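Local coordinates for protein putative endo-1,4-beta-xylanase (Bacteroides thetaiotaomicron VPI-5482, PDB 5MSX) that probably hydrolyses glycosidic bonds of plant pectin as a family 43 glycoside hydrolase, likely an arabinofuranosidase, and carries calcium in an F5/8 type C domain, at residues Asp220-Tyr225 with Met342-Cys347. Sequence-based numbering, arbitrary orientation.
Sequences DEKYQY and MKDPTC
With CG of Glu221 anti to its own carbonyl carbon (chi1 -56°) and the chain bent at chi2 (97°), the carboxylate is delivered to the backbone of Met342, Lys343 and Asp344, a worked example of one buried acid satisfying a run of amides. Glu221 OE2 accepts from Met342 N at 2.8 Å, nearly straight and on the syn side, while Lys343 N reaches Glu221 OE1 at 2.8 Å, also syn but further out of plane. The third amide, Asp344 N, comes to Glu221 OE2 from above the carboxylate plane over a longer 3.2 Å. Three bonds on two oxygens fix the rotation of the group, and nearer the backbone the aliphatic part packs closely, Glu221 CB lying 3.5 Å from Asp344 CB. The carboxylate of Asp344 serves both its own turn and the partner segment: OD1 takes both OG1 and N of Thr346 from one face, the latter closing an Asx turn within a type I turn, and OD2 receives a water that also donates to Glu221 O, besides bonding Tyr251. The extended chain of Lys343 crosses Asp220 at about a right angle, but Lys343 NZ stays 4.0 Å from Asp220 OD2, too far for a salt bridge. A glutamine in place of Glu221 would probably leave at least one of the three N-H groups without its acceptor, and two if its nitrogen replaced OE2. The contact ties the turn between antiparallel strands 210-217 and 224-230, consistent with a blade of the family 43 five-bladed beta-propeller, to the loop between strands 337-339 and 349-351. Within the two segments, the bonds to this buried carboxylate all come from neutral backbone N-H groups, whose dipoles are likely to stabilise its charge.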
loop_
_atom_site.group_PDB
_atom_site.type_symbol
_atom_site.label_atom_id
_atom_site.label_comp_id
_atom_site.label_asym_id
_atom_site.label_seq_id
_atom_site.Cartn_x
_atom_site.Cartn_y
_atom_site.Cartn_z
ATOM N N ASP C 220 -18.829 24.410 -23.501
ATOM C CA ASP C 220 -18.795 25.879 -23.731
ATOM C C ASP C 220 -19.849 26.532 -22.846
ATOM O O ASP C 220 -19.972 26.128 -21.683
ATOM C CB ASP C 220 -18.943 26.212 -25.238
ATOM C CG ASP C 220 -17.907 25.483 -26.098
ATOM O OD1 ASP C 220 -16.709 25.541 -25.769
ATOM O OD2 ASP C 220 -18.289 24.807 -27.069
ATOM N N GLU C 221 -20.638 27.482 -23.375
ATOM C CA GLU C 221 -21.656 28.169 -22.584
ATOM C C GLU C 221 -22.743 27.219 -22.148
ATOM O O GLU C 221 -23.415 27.517 -21.167
ATOM C CB GLU C 221 -22.351 29.325 -23.344
ATOM C CG GLU C 221 -21.425 30.387 -23.895
ATOM C CD GLU C 221 -21.075 30.169 -25.361
ATOM O OE1 GLU C 221 -20.719 29.012 -25.737
ATOM O OE2 GLU C 221 -21.133 31.153 -26.154
ATOM N N LYS C 222 -22.936 26.098 -22.864
ATOM C CA LYS C 222 -23.982 25.121 -22.452
ATOM C C LYS C 222 -23.560 24.094 -21.396
ATOM O O LYS C 222 -24.341 23.243 -21.048
ATOM C CB LYS C 222 -24.586 24.399 -23.658
ATOM C CG LYS C 222 -25.184 25.313 -24.718
ATOM C CD LYS C 222 -26.486 25.962 -24.271
ATOM C CE LYS C 222 -26.896 27.087 -25.222
ATOM N NZ LYS C 222 -28.246 27.636 -24.885
ATOM N N TYR C 223 -22.340 24.177 -20.876
ATOM C CA TYR C 223 -21.877 23.301 -19.785
ATOM C C TYR C 223 -22.868 23.344 -18.602
ATOM O O TYR C 223 -23.320 24.433 -18.207
ATOM C CB TYR C 223 -20.519 23.767 -19.297
ATOM C CG TYR C 223 -19.331 22.855 -19.457
ATOM C CD1 TYR C 223 -19.445 21.464 -19.278
ATOM C CD2 TYR C 223 -18.061 23.383 -19.665
ATOM C CE1 TYR C 223 -18.332 20.637 -19.354
ATOM C CE2 TYR C 223 -16.928 22.549 -19.721
ATOM C CZ TYR C 223 -17.085 21.180 -19.556
ATOM O OH TYR C 223 -16.020 20.331 -19.592
ATOM N N GLN C 224 -23.268 22.169 -18.122
ATOM C CA GLN C 224 -24.051 22.006 -16.904
ATOM C C GLN C 224 -23.501 20.815 -16.105
ATOM O O GLN C 224 -22.847 19.901 -16.667
ATOM C CB GLN C 224 -25.507 21.733 -17.216
ATOM C CG GLN C 224 -26.187 22.784 -18.073
ATOM C CD GLN C 224 -27.595 22.366 -18.490
ATOM O OE1 GLN C 224 -27.765 21.387 -19.163
ATOM N NE2 GLN C 224 -28.588 23.097 -18.061
ATOM N N TYR C 225 -23.743 20.841 -14.803
ATOM C CA TYR C 225 -23.570 19.637 -13.977
ATOM C C TYR C 225 -24.947 19.107 -13.626
ATOM O O TYR C 225 -25.860 19.855 -13.231
ATOM C CB TYR C 225 -22.741 19.905 -12.707
ATOM C CG TYR C 225 -21.274 19.583 -12.791
ATOM C CD1 TYR C 225 -20.830 18.272 -12.739
ATOM C CD2 TYR C 225 -20.305 20.594 -12.930
ATOM C CE1 TYR C 225 -19.472 17.955 -12.809
ATOM C CE2 TYR C 225 -18.943 20.290 -13.007
ATOM C CZ TYR C 225 -18.531 18.952 -12.929
ATOM O OH TYR C 225 -17.190 18.607 -13.001
ATOM N N MET C 342 -19.662 31.040 -28.536
ATOM C CA MET C 342 -19.381 29.749 -29.157
ATOM C C MET C 342 -20.678 28.998 -29.456
ATOM O O MET C 342 -20.977 28.759 -30.604
ATOM C CB MET C 342 -18.423 28.939 -28.287
ATOM C CG MET C 342 -17.692 27.845 -29.050
ATOM S SD MET C 342 -16.163 28.401 -29.835
ATOM C CE MET C 342 -15.094 28.450 -28.401
ATOM N N LYS C 343 -21.450 28.662 -28.431
ATOM C CA LYS C 343 -22.724 27.974 -28.568
ATOM C C LYS C 343 -23.953 28.782 -28.139
ATOM O O LYS C 343 -25.085 28.360 -28.390
ATOM C CB LYS C 343 -22.672 26.698 -27.736
ATOM C CG LYS C 343 -21.645 25.702 -28.256
ATOM C CD LYS C 343 -21.740 24.403 -27.475
ATOM C CE LYS C 343 -21.114 23.223 -28.205
ATOM N NZ LYS C 343 -21.151 22.011 -27.337
ATOM N N ASP C 344 -23.745 29.938 -27.500
ATOM C CA ASP C 344 -24.849 30.753 -26.968
ATOM C C ASP C 344 -24.732 32.134 -27.596
ATOM O O ASP C 344 -23.935 32.961 -27.122
ATOM C CB ASP C 344 -24.754 30.871 -25.450
ATOM C CG ASP C 344 -25.953 31.558 -24.829
ATOM O OD1 ASP C 344 -26.744 32.283 -25.531
ATOM O OD2 ASP C 344 -26.096 31.344 -23.600
ATOM N N PRO C 345 -25.540 32.408 -28.637
ATOM C CA PRO C 345 -25.390 33.722 -29.282
ATOM C C PRO C 345 -25.697 34.932 -28.385
ATOM O O PRO C 345 -25.360 36.052 -28.774
ATOM C CB PRO C 345 -26.319 33.648 -30.517
ATOM C CG PRO C 345 -26.951 32.293 -30.513
ATOM C CD PRO C 345 -26.665 31.626 -29.201
ATOM N N THR C 346 -26.319 34.719 -27.219
ATOM C CA THR C 346 -26.551 35.792 -26.242
ATOM C C THR C 346 -25.378 36.082 -25.296
ATOM O O THR C 346 -25.463 37.017 -24.508
ATOM C CB THR C 346 -27.818 35.551 -25.369
ATOM O OG1 THR C 346 -27.571 34.531 -24.386
ATOM C CG2 THR C 346 -29.000 35.160 -26.231
ATOM N N CYS C 347 -24.316 35.274 -25.332
ATOM C CA CYS C 347 -23.161 35.495 -24.466
ATOM C C CYS C 347 -22.186 36.497 -25.094
ATOM O O CYS C 347 -21.239 36.115 -25.782
ATOM C CB CYS C 347 -22.438 34.190 -24.124
ATOM S SG CYS C 347 -20.973 34.486 -23.094
HETATM O O HOH W 1 -25.622 29.288 -22.088
#